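Local atomic coordinates of SusD homolog (Bacteroides thetaiotaomicron VPI-5482, PDB entry 3FDH), a protein that probably binds glycans at the outer membrane of a gut bacterium, as a SusD/RagB-family lipoprotein that hands them on for uptake. Residues Arg22-Thr30 / Ala178-Leu186; Met111-Ala121 / Trp194-Tyr205. All coordinates share one frame; numbering follows the deposited sequence.

Interaction 1 (Arg22-Thr30 / Ala178-Leu186); sequences RFILADVIT and ADVTEQDFL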
loop_
_atom_site.group_PDB
_atom_site.type_symbol
_atom_site.label_atom_id
_atom_site.label_comp_id
_atom_site.label_asym_id
_atom_site.label_seq_id
_atom_site.Cartn_x
_atom_site.Cartn_y
_atom_site.Cartn_z
ATOM N N ARG A 22 -13.602 -1.179 -22.303
ATOM C CA ARG A 22 -12.280 -0.551 -22.248
ATOM C C ARG A 22 -12.332 0.811 -21.568
ATOM O O ARG A 22 -11.446 1.168 -20.792
ATOM C CB ARG A 22 -11.625 -0.468 -23.628
ATOM C CG ARG A 22 -12.325 0.377 -24.658
ATOM C CD ARG A 22 -11.709 0.119 -25.999
ATOM N NE ARG A 22 -12.250 0.964 -27.051
ATOM C CZ ARG A 22 -13.320 0.671 -27.789
ATOM N NH1 ARG A 22 -14.012 -0.457 -27.606
ATOM N NH2 ARG A 22 -13.696 1.529 -28.724
ATOM N N PHE A 23 -13.399 1.543 -21.821
ATOM C CA PHE A 23 -13.544 2.877 -21.229
ATOM C C PHE A 23 -13.812 2.766 -19.725
ATOM O O PHE A 23 -13.385 3.604 -18.904
ATOM C CB PHE A 23 -14.627 3.677 -21.958
ATOM C CG PHE A 23 -14.330 3.868 -23.429
ATOM C CD1 PHE A 23 -13.118 4.402 -23.826
ATOM C CD2 PHE A 23 -15.242 3.470 -24.411
ATOM C CE1 PHE A 23 -12.835 4.561 -25.188
ATOM C CE2 PHE A 23 -14.959 3.641 -25.741
ATOM C CZ PHE A 23 -13.763 4.173 -26.130
ATOM N N ILE A 24 -14.500 1.703 -19.355
ATOM C CA ILE A 24 -14.792 1.488 -17.942
ATOM C C ILE A 24 -13.470 1.131 -17.255
ATOM O O ILE A 24 -13.163 1.594 -16.147
ATOM C CB ILE A 24 -15.835 0.369 -17.698
ATOM C CG1 ILE A 24 -17.142 0.649 -18.454
ATOM C CG2 ILE A 24 -16.119 0.239 -16.195
ATOM C CD1 ILE A 24 -18.140 -0.513 -18.428
ATOM N N LEU A 25 -12.667 0.336 -17.947
ATOM C CA LEU A 25 -11.408 -0.136 -17.362
ATOM C C LEU A 25 -10.491 1.033 -17.078
ATOM O O LEU A 25 -9.744 1.045 -16.103
ATOM C CB LEU A 25 -10.704 -1.132 -18.287
ATOM C CG LEU A 25 -9.448 -1.800 -17.757
ATOM C CD1 LEU A 25 -9.867 -2.724 -16.542
ATOM C CD2 LEU A 25 -8.682 -2.539 -18.864
ATOM N N ALA A 26 -10.521 2.013 -17.955
ATOM C CA ALA A 26 -9.631 3.194 -17.792
ATOM C C ALA A 26 -9.945 3.821 -16.439
ATOM O O ALA A 26 -9.061 4.198 -15.657
ATOM C CB ALA A 26 -9.854 4.219 -18.915
ATOM N N ASP A 27 -11.234 3.862 -16.153
ATOM C CA ASP A 27 -11.720 4.475 -14.913
ATOM C C ASP A 27 -11.408 3.615 -13.705
ATOM O O ASP A 27 -11.049 4.110 -12.641
ATOM C CB ASP A 27 -13.231 4.683 -14.967
ATOM C CG ASP A 27 -13.736 5.511 -13.815
ATOM O OD1 ASP A 27 -13.662 6.765 -13.881
ATOM O OD2 ASP A 27 -14.246 4.909 -12.853
ATOM N N VAL A 28 -11.548 2.308 -13.877
ATOM C CA VAL A 28 -11.324 1.348 -12.786
ATOM C C VAL A 28 -9.854 1.399 -12.364
ATOM O O VAL A 28 -9.515 1.422 -11.190
ATOM C CB VAL A 28 -11.798 -0.106 -13.203
ATOM C CG1 VAL A 28 -11.200 -1.201 -12.333
ATOM C CG2 VAL A 28 -13.358 -0.191 -13.258
ATOM N N ILE A 29 -8.969 1.472 -13.345
ATOM C CA ILE A 29 -7.541 1.489 -13.035
ATOM C C ILE A 29 -7.190 2.797 -12.323
ATOM O O ILE A 29 -6.457 2.832 -11.303
ATOM C CB ILE A 29 -6.705 1.317 -14.294
ATOM C CG1 ILE A 29 -6.948 -0.076 -14.896
ATOM C CG2 ILE A 29 -5.213 1.520 -14.027
ATOM C CD1 ILE A 29 -6.295 -0.246 -16.278
ATOM N N THR A 30 -7.744 3.870 -12.849
ATOM C CA THR A 30 -7.480 5.205 -12.310
ATOM C C THR A 30 -7.957 5.297 -10.867
ATOM O O THR A 30 -7.245 5.736 -9.948
ATOM C CB THR A 30 -8.194 6.270 -13.123
ATOM O OG1 THR A 30 -7.675 6.285 -14.465
ATOM C CG2 THR A 30 -7.983 7.636 -12.493
ATOM N N ALA A 178 -11.463 -5.530 -29.379
ATOM C CA ALA A 178 -11.210 -4.085 -29.353
ATOM C C ALA A 178 -9.925 -3.809 -28.588
ATOM O O ALA A 178 -9.734 -4.294 -27.498
ATOM C CB ALA A 178 -12.371 -3.345 -28.721
ATOM N N ASP A 179 -9.065 -3.002 -29.182
ATOM C CA ASP A 179 -7.760 -2.631 -28.602
ATOM C C ASP A 179 -7.886 -1.745 -27.362
ATOM O O ASP A 179 -8.353 -0.603 -27.422
ATOM C CB ASP A 179 -6.893 -1.940 -29.663
ATOM C CG ASP A 179 -5.457 -1.773 -29.215
ATOM O OD1 ASP A 179 -5.108 -2.279 -28.119
ATOM O OD2 ASP A 179 -4.684 -1.143 -29.978
ATOM N N VAL A 180 -7.409 -2.292 -26.250
ATOM C CA VAL A 180 -7.542 -1.677 -24.935
ATOM C C VAL A 180 -6.330 -0.816 -24.566
ATOM O O VAL A 180 -6.301 -0.140 -23.534
ATOM C CB VAL A 180 -7.687 -2.763 -23.832
ATOM C CG1 VAL A 180 -6.319 -3.449 -23.596
ATOM C CG2 VAL A 180 -8.223 -2.136 -22.539
ATOM N N THR A 181 -5.366 -0.829 -25.461
ATOM C CA THR A 181 -4.073 -0.198 -25.205
ATOM C C THR A 181 -4.122 1.169 -24.542
ATOM O O THR A 181 -3.475 1.397 -23.533
ATOM C CB THR A 181 -3.204 -0.080 -26.484
ATOM O OG1 THR A 181 -2.925 -1.390 -26.983
ATOM C CG2 THR A 181 -1.881 0.603 -26.171
ATOM N N GLU A 182 -4.881 2.080 -25.129
ATOM C CA GLU A 182 -4.875 3.479 -24.660
ATOM C C GLU A 182 -5.632 3.674 -23.355
ATOM O O GLU A 182 -5.445 4.677 -22.650
ATOM C CB GLU A 182 -5.401 4.417 -25.762
ATOM C CG GLU A 182 -4.529 4.412 -27.040
ATOM C CD GLU A 182 -3.068 4.825 -26.804
ATOM O OE1 GLU A 182 -2.788 5.573 -25.832
ATOM O OE2 GLU A 182 -2.200 4.418 -27.625
ATOM N N GLN A 183 -6.434 2.672 -23.011
ATOM C CA GLN A 183 -7.252 2.699 -21.783
ATOM C C GLN A 183 -6.567 1.982 -20.624
ATOM O O GLN A 183 -6.888 2.179 -19.457
ATOM C CB GLN A 183 -8.621 2.074 -22.029
ATOM C CG GLN A 183 -9.572 2.928 -22.876
ATOM C CD GLN A 183 -9.199 2.970 -24.312
ATOM O OE1 GLN A 183 -9.111 1.929 -24.958
ATOM N NE2 GLN A 183 -9.019 4.185 -24.857
ATOM N N ASP A 184 -5.605 1.143 -20.962
ATOM C CA ASP A 184 -4.833 0.384 -19.958
ATOM C C ASP A 184 -3.680 1.256 -19.452
ATOM O O ASP A 184 -2.571 1.261 -20.004
ATOM C CB ASP A 184 -4.290 -0.917 -20.554
ATOM C CG ASP A 184 -3.409 -1.668 -19.581
ATOM O OD1 ASP A 184 -3.357 -1.235 -18.389
ATOM O OD2 ASP A 184 -2.756 -2.655 -19.995
ATOM N N PHE A 185 -3.997 2.043 -18.452
ATOM C CA PHE A 185 -3.053 2.983 -17.847
ATOM C C PHE A 185 -1.993 2.282 -16.996
ATOM O O PHE A 185 -1.061 2.907 -16.495
ATOM C CB PHE A 185 -3.768 4.036 -16.984
ATOM C CG PHE A 185 -4.727 4.895 -17.744
ATOM C CD1 PHE A 185 -4.337 5.489 -18.936
ATOM C CD2 PHE A 185 -5.996 5.141 -17.246
ATOM C CE1 PHE A 185 -5.230 6.284 -19.628
ATOM C CE2 PHE A 185 -6.871 5.936 -17.920
ATOM C CZ PHE A 185 -6.501 6.513 -19.111
ATOM N N LEU A 186 -2.120 0.975 -16.858
ATOM C CA LEU A 186 -1.157 0.238 -16.070
ATOM C C LEU A 186 -0.083 -0.312 -16.989
ATOM O O LEU A 186 1.101 -0.025 -16.816
ATOM C CB LEU A 186 -1.851 -0.868 -15.289
ATOM C CG LEU A 186 -1.289 -1.172 -13.929
ATOM C CD1 LEU A 186 -1.379 0.112 -13.034
ATOM C CD2 LEU A 186 -2.083 -2.336 -13.339
#

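Interaction 2 (Met111-Ala121 / Trp194-Tyr205); sequences MAEVMAAYNCA and WLKFAYGLKARY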
loop_
_atom_site.group_PDB
_atom_site.type_symbol
_atom_site.label_atom_id
_atom_site.label_comp_id
_atom_site.label_asym_id
_atom_site.label_seq_id
_atom_site.Cartn_x
_atom_site.Cartn_y
_atom_site.Cartn_z
HETATM N N MSE A 111 -8.058 -8.296 -17.274
HETATM C CA MSE A 111 -7.530 -7.121 -16.572
HETATM C C MSE A 111 -8.535 -6.687 -15.495
HETATM O O MSE A 111 -8.162 -6.314 -14.364
HETATM C CB MSE A 111 -7.268 -5.967 -17.542
HETATM C CG MSE A 111 -6.262 -6.290 -18.625
HETATM SE SE MSE A 111 -6.130 -4.901 -19.959
HETATM C CE MSE A 111 -4.794 -5.699 -21.097
ATOM N N ALA A 112 -9.799 -6.697 -15.881
ATOM C CA ALA A 112 -10.909 -6.330 -14.990
ATOM C C ALA A 112 -11.013 -7.296 -13.820
ATOM O O ALA A 112 -11.344 -6.898 -12.705
ATOM C CB ALA A 112 -12.244 -6.264 -15.754
ATOM N N GLU A 113 -10.689 -8.558 -14.075
ATOM C CA GLU A 113 -10.758 -9.604 -13.038
ATOM C C GLU A 113 -9.671 -9.355 -12.004
ATOM O O GLU A 113 -9.884 -9.490 -10.797
ATOM C CB GLU A 113 -10.657 -11.009 -13.653
ATOM C CG GLU A 113 -11.992 -11.425 -14.269
ATOM C CD GLU A 113 -11.934 -12.598 -15.248
ATOM O OE1 GLU A 113 -10.859 -12.870 -15.808
ATOM O OE2 GLU A 113 -13.004 -13.214 -15.496
ATOM N N VAL A 114 -8.532 -8.905 -12.490
ATOM C CA VAL A 114 -7.424 -8.536 -11.609
ATOM C C VAL A 114 -7.826 -7.304 -10.756
ATOM O O VAL A 114 -7.567 -7.224 -9.554
ATOM C CB VAL A 114 -6.116 -8.260 -12.406
ATOM C CG1 VAL A 114 -5.006 -7.632 -11.471
ATOM C CG2 VAL A 114 -5.615 -9.548 -13.074
HETATM N N MSE A 115 -8.498 -6.345 -11.371
HETATM C CA MSE A 115 -8.877 -5.156 -10.600
HETATM C C MSE A 115 -9.961 -5.510 -9.615
HETATM O O MSE A 115 -10.063 -4.900 -8.551
HETATM C CB MSE A 115 -9.359 -4.003 -11.479
HETATM C CG MSE A 115 -8.318 -3.417 -12.407
HETATM SE SE MSE A 115 -7.143 -2.334 -11.359
HETATM C CE MSE A 115 -5.664 -3.489 -11.076
ATOM N N ALA A 116 -10.766 -6.503 -9.967
ATOM C CA ALA A 116 -11.879 -6.919 -9.078
ATOM C C ALA A 116 -11.246 -7.549 -7.828
ATOM O O ALA A 116 -11.649 -7.296 -6.700
ATOM C CB ALA A 116 -12.810 -7.897 -9.766
ATOM N N ALA A 117 -10.239 -8.375 -8.075
ATOM C CA ALA A 117 -9.538 -9.077 -7.013
ATOM C C ALA A 117 -8.899 -8.065 -6.095
ATOM O O ALA A 117 -8.951 -8.176 -4.873
ATOM C CB ALA A 117 -8.463 -10.023 -7.591
ATOM N N TYR A 118 -8.306 -7.063 -6.713
ATOM C CA TYR A 118 -7.544 -6.058 -5.975
ATOM C C TYR A 118 -8.433 -5.290 -5.034
ATOM O O TYR A 118 -8.085 -5.045 -3.882
ATOM C CB TYR A 118 -6.804 -5.107 -6.934
ATOM C CG TYR A 118 -5.669 -4.361 -6.289
ATOM C CD1 TYR A 118 -5.905 -3.251 -5.489
ATOM C CD2 TYR A 118 -4.364 -4.750 -6.492
ATOM C CE1 TYR A 118 -4.861 -2.549 -4.887
ATOM C CE2 TYR A 118 -3.324 -4.056 -5.907
ATOM C CZ TYR A 118 -3.576 -2.945 -5.113
ATOM O OH TYR A 118 -2.521 -2.260 -4.531
ATOM N N ASN A 119 -9.605 -4.938 -5.538
ATOM C CA ASN A 119 -10.559 -4.153 -4.747
ATOM C C ASN A 119 -11.241 -4.984 -3.681
ATOM O O ASN A 119 -11.517 -4.499 -2.577
ATOM C CB ASN A 119 -11.545 -3.428 -5.647
ATOM C CG ASN A 119 -10.900 -2.235 -6.327
ATOM O OD1 ASN A 119 -10.612 -1.221 -5.686
ATOM N ND2 ASN A 119 -10.628 -2.367 -7.614
ATOM N N CYS A 120 -11.455 -6.256 -3.985
ATOM C CA CYS A 120 -12.035 -7.146 -2.976
ATOM C C CYS A 120 -11.087 -7.280 -1.820
ATOM O O CYS A 120 -11.488 -7.360 -0.657
ATOM C CB CYS A 120 -12.326 -8.537 -3.535
ATOM S SG CYS A 120 -13.805 -8.594 -4.616
ATOM N N ALA A 121 -9.817 -7.301 -2.149
ATOM C CA ALA A 121 -8.764 -7.449 -1.126
ATOM C C ALA A 121 -8.723 -6.227 -0.230
ATOM O O ALA A 121 -8.547 -6.326 0.989
ATOM C CB ALA A 121 -7.414 -7.659 -1.786
ATOM N N TRP A 194 0.370 -8.079 -17.253
ATOM C CA TRP A 194 -0.776 -8.269 -16.366
ATOM C C TRP A 194 -0.707 -9.642 -15.713
ATOM O O TRP A 194 -1.042 -9.820 -14.545
ATOM C CB TRP A 194 -2.125 -8.109 -17.073
ATOM C CG TRP A 194 -2.573 -6.681 -17.207
ATOM C CD1 TRP A 194 -2.279 -5.819 -18.227
ATOM C CD2 TRP A 194 -3.396 -5.955 -16.297
ATOM N NE1 TRP A 194 -2.874 -4.591 -18.002
ATOM C CE2 TRP A 194 -3.579 -4.660 -16.834
ATOM C CE3 TRP A 194 -4.049 -6.288 -15.103
ATOM C CZ2 TRP A 194 -4.343 -3.706 -16.219
ATOM C CZ3 TRP A 194 -4.807 -5.324 -14.484
ATOM C CH2 TRP A 194 -4.948 -4.046 -15.039
ATOM N N LEU A 195 -0.246 -10.609 -16.480
ATOM C CA LEU A 195 -0.182 -11.990 -16.007
ATOM C C LEU A 195 0.825 -12.032 -14.852
ATOM O O LEU A 195 0.600 -12.645 -13.806
ATOM C CB LEU A 195 0.190 -12.933 -17.170
ATOM C CG LEU A 195 0.036 -14.433 -16.960
ATOM C CD1 LEU A 195 -1.417 -14.802 -16.695
ATOM C CD2 LEU A 195 0.526 -15.102 -18.234
ATOM N N LYS A 196 1.931 -11.324 -15.036
ATOM C CA LYS A 196 2.960 -11.232 -13.967
ATOM C C LYS A 196 2.399 -10.577 -12.710
ATOM O O LYS A 196 2.688 -10.983 -11.582
ATOM C CB LYS A 196 4.184 -10.467 -14.437
ATOM C CG LYS A 196 5.020 -11.212 -15.399
ATOM C CD LYS A 196 6.217 -10.402 -15.801
ATOM C CE LYS A 196 7.134 -11.191 -16.677
ATOM N NZ LYS A 196 8.161 -10.286 -17.269
ATOM N N PHE A 197 1.608 -9.542 -12.939
ATOM C CA PHE A 197 0.936 -8.786 -11.872
ATOM C C PHE A 197 -0.026 -9.739 -11.146
ATOM O O PHE A 197 -0.051 -9.816 -9.910
ATOM C CB PHE A 197 0.231 -7.543 -12.472
ATOM C CG PHE A 197 -0.538 -6.686 -11.492
ATOM C CD1 PHE A 197 -0.170 -6.581 -10.142
ATOM C CD2 PHE A 197 -1.587 -5.894 -11.957
ATOM C CE1 PHE A 197 -0.910 -5.763 -9.250
ATOM C CE2 PHE A 197 -2.303 -5.067 -11.091
ATOM C CZ PHE A 197 -1.931 -4.979 -9.751
ATOM N N ALA A 198 -0.786 -10.521 -11.904
ATOM C CA ALA A 198 -1.741 -11.473 -11.260
ATOM C C ALA A 198 -1.001 -12.467 -10.337
ATOM O O ALA A 198 -1.438 -12.768 -9.240
ATOM C CB ALA A 198 -2.556 -12.240 -12.314
ATOM N N TYR A 199 0.133 -12.970 -10.792
ATOM C CA TYR A 199 0.934 -13.914 -9.984
ATOM C C TYR A 199 1.537 -13.234 -8.793
ATOM O O TYR A 199 1.716 -13.831 -7.742
ATOM C CB TYR A 199 2.046 -14.602 -10.796
ATOM C CG TYR A 199 1.520 -15.794 -11.538
ATOM C CD1 TYR A 199 1.116 -16.942 -10.852
ATOM C CD2 TYR A 199 1.400 -15.777 -12.913
ATOM C CE1 TYR A 199 0.606 -18.022 -11.513
ATOM C CE2 TYR A 199 0.904 -16.881 -13.600
ATOM C CZ TYR A 199 0.508 -17.988 -12.894
ATOM O OH TYR A 199 0.015 -19.068 -13.585
ATOM N N GLY A 200 1.849 -11.962 -8.970
ATOM C CA GLY A 200 2.443 -11.164 -7.892
ATOM C C GLY A 200 1.430 -11.033 -6.822
ATOM O O GLY A 200 1.749 -11.173 -5.610
ATOM N N LEU A 201 0.168 -10.866 -7.253
ATOM C CA LEU A 201 -0.940 -10.704 -6.267
ATOM C C LEU A 201 -1.232 -12.035 -5.556
ATOM O O LEU A 201 -1.542 -12.088 -4.360
ATOM C CB LEU A 201 -2.197 -10.117 -6.922
ATOM C CG LEU A 201 -2.140 -8.649 -7.360
ATOM C CD1 LEU A 201 -3.425 -8.281 -8.116
ATOM C CD2 LEU A 201 -1.920 -7.736 -6.166
ATOM N N LYS A 202 -1.104 -13.129 -6.297
ATOM C CA LYS A 202 -1.245 -14.434 -5.688
ATOM C C LYS A 202 -0.194 -14.621 -4.606
ATOM O O LYS A 202 -0.438 -15.225 -3.582
ATOM C CB LYS A 202 -1.188 -15.587 -6.709
ATOM C CG LYS A 202 -2.509 -15.697 -7.510
ATOM C CD LYS A 202 -2.683 -16.970 -8.311
ATOM C CE LYS A 202 -3.071 -18.104 -7.426
ATOM N NZ LYS A 202 -3.458 -19.304 -8.184
ATOM N N ALA A 203 0.977 -14.076 -4.813
ATOM C CA ALA A 203 2.028 -14.187 -3.801
ATOM C C ALA A 203 1.630 -13.348 -2.597
ATOM O O ALA A 203 1.654 -13.806 -1.447
ATOM C CB ALA A 203 3.364 -13.757 -4.351
ATOM N N ARG A 204 1.240 -12.100 -2.859
ATOM C CA ARG A 204 0.870 -11.184 -1.765
ATOM C C ARG A 204 -0.218 -11.778 -0.908
ATOM O O ARG A 204 -0.178 -11.754 0.327
ATOM C CB ARG A 204 0.375 -9.838 -2.325
ATOM C CG ARG A 204 -0.293 -8.928 -1.287
ATOM C CD ARG A 204 -0.895 -7.665 -1.944
ATOM N NE ARG A 204 0.081 -6.607 -2.274
ATOM C CZ ARG A 204 -0.284 -5.412 -2.731
ATOM N NH1 ARG A 204 -1.564 -5.141 -2.946
ATOM N NH2 ARG A 204 0.607 -4.479 -2.941
ATOM N N TYR A 205 -1.197 -12.350 -1.574
ATOM C CA TYR A 205 -2.415 -12.837 -0.884
ATOM C C TYR A 205 -2.219 -14.193 -0.223
ATOM O O TYR A 205 -2.865 -14.503 0.768
ATOM C CB TYR A 205 -3.635 -12.863 -1.804
ATOM C CG TYR A 205 -3.968 -11.512 -2.425
ATOM C CD1 TYR A 205 -3.902 -10.330 -1.687
ATOM C CD2 TYR A 205 -4.413 -11.432 -3.736
ATOM C CE1 TYR A 205 -4.217 -9.109 -2.278
ATOM C CE2 TYR A 205 -4.754 -10.221 -4.326
ATOM C CZ TYR A 205 -4.640 -9.066 -3.614
ATOM O OH TYR A 205 -4.967 -7.884 -4.245
#

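Interaction 1 (Arg22-Thr30 / Ala178-Leu186)
Gln183 sets CB and CG against Arg22 O, with CB at 3.2 Å, and its own carbonyl oxygen takes a CA-H...O contact from Ala26 CA at 3.4 Å. With chi2 at 73° the chain bends, and the amide comes alongside the stacked Arg22 and Phe23, crossing both at a slant: OE1 approaches Arg22 CD, while NE2 lies 3.8 Å from Phe23 CE1. With an alanine here the amide is gone, which would probably open a gap beside Arg22 and Phe23 and leave the Arg22 methylenes without their neighbour.

Packing is tight around the small Ala26, whose CB reaches Phe185 CE2 at 3.6 Å. The edge of that ring faces Ala26 O, which is gripped from opposite faces by Thr30 N and Thr30 OG1. Deeper in, Leu25 CD2 touches Val180 CG2 and Ile29 CD1 rests near Asp184 OD1, an Asx-turn oxygen that accepts from Leu186 N; OD2 of the same carboxylate is held by Gly189 N.

The outer side chains of Arg22 and Phe23 are looser and nearer solvent: Arg22 is modelled in two conformers, one of which extends past Asp179 O toward Ala178 CB, and Phe23 is exposed. The arrangement is a loop-on-helix packing in which the irregular connection between helices 154-171 and 191-208, shaped by Asx turns at Asp179 and Asp184, covers one side of the N-terminal helix 21-37.

Interaction 2 (Met111-Ala121 / Trp194-Tyr205)
Tyr118 OH is held by two partners, through a weak but nearly straight bond from Arg204 NH1 (3.4 Å, 169° at the hydrogen) and a hydrogen bond with Leu332 O from a neighbouring loop. The hydroxyl lies at the edge of the guanidinium group, whose plane is turned 55° from the tyrosine ring. Arg204 NH2 pairs with Glu337, so this buried charge has its carboxylate mate and the group is likely to be fixed in its rotation.

Tyr118 is also a knob among Leu201, Arg204, Phe197 and Tyr205, its CD2 lying 3.9 Å from Leu201 CD2. A turn earlier, Val114 fills the hole formed by Trp194, Phe197, Ala198 and Leu201. Its CG1, anti to the backbone N, meets the edge of the indole and comes to 3.7 Å from Phe197 CE2; CG2 takes the Ala198 side. The bent Met115 brings its methyl to the edge of the Phe197 ring.

At the N-terminal end Met111, a selenomethionine, crosses the face of Trp194. Its CG stands 3.6 Å from the centroid of the five-membered ring in a CH-pi contact, and SE, at 4.2 Å, adds a Met-aromatic one. The other end is closed by Tyr205, whose CE1 lies 3.5 Å from Ala121 CB.

The axes of the two segments come within 10.5 Å and make an angle of 24°, nearly parallel, with knobs-into-holes packing between helices 106-127 and 191-208, consistent with the TPR-like helical framework of SusD-family proteins.

Interactions 1 and 2 have centres about 16 Å apart and touch directly. Their segments alternate along the chain, in the order 22-30, 111-121, 178-186 and 194-205, so the loop of interaction 1 leads into helix 191-208 of interaction 2. Asp184 OD2 is 2.8 Å from Trp194 NE1, in a hydrogen bond that anchors this loop to the helix it precedes. Leu25 and Val28 of helix 21-37 pack on Met111 and Met115 of helix 106-127, while Leu186 rests against Phe197. Interaction 2 is wholly buried; interaction 1 lies farther from the centre of the chain. Together they join the N-terminal helix to the helical core.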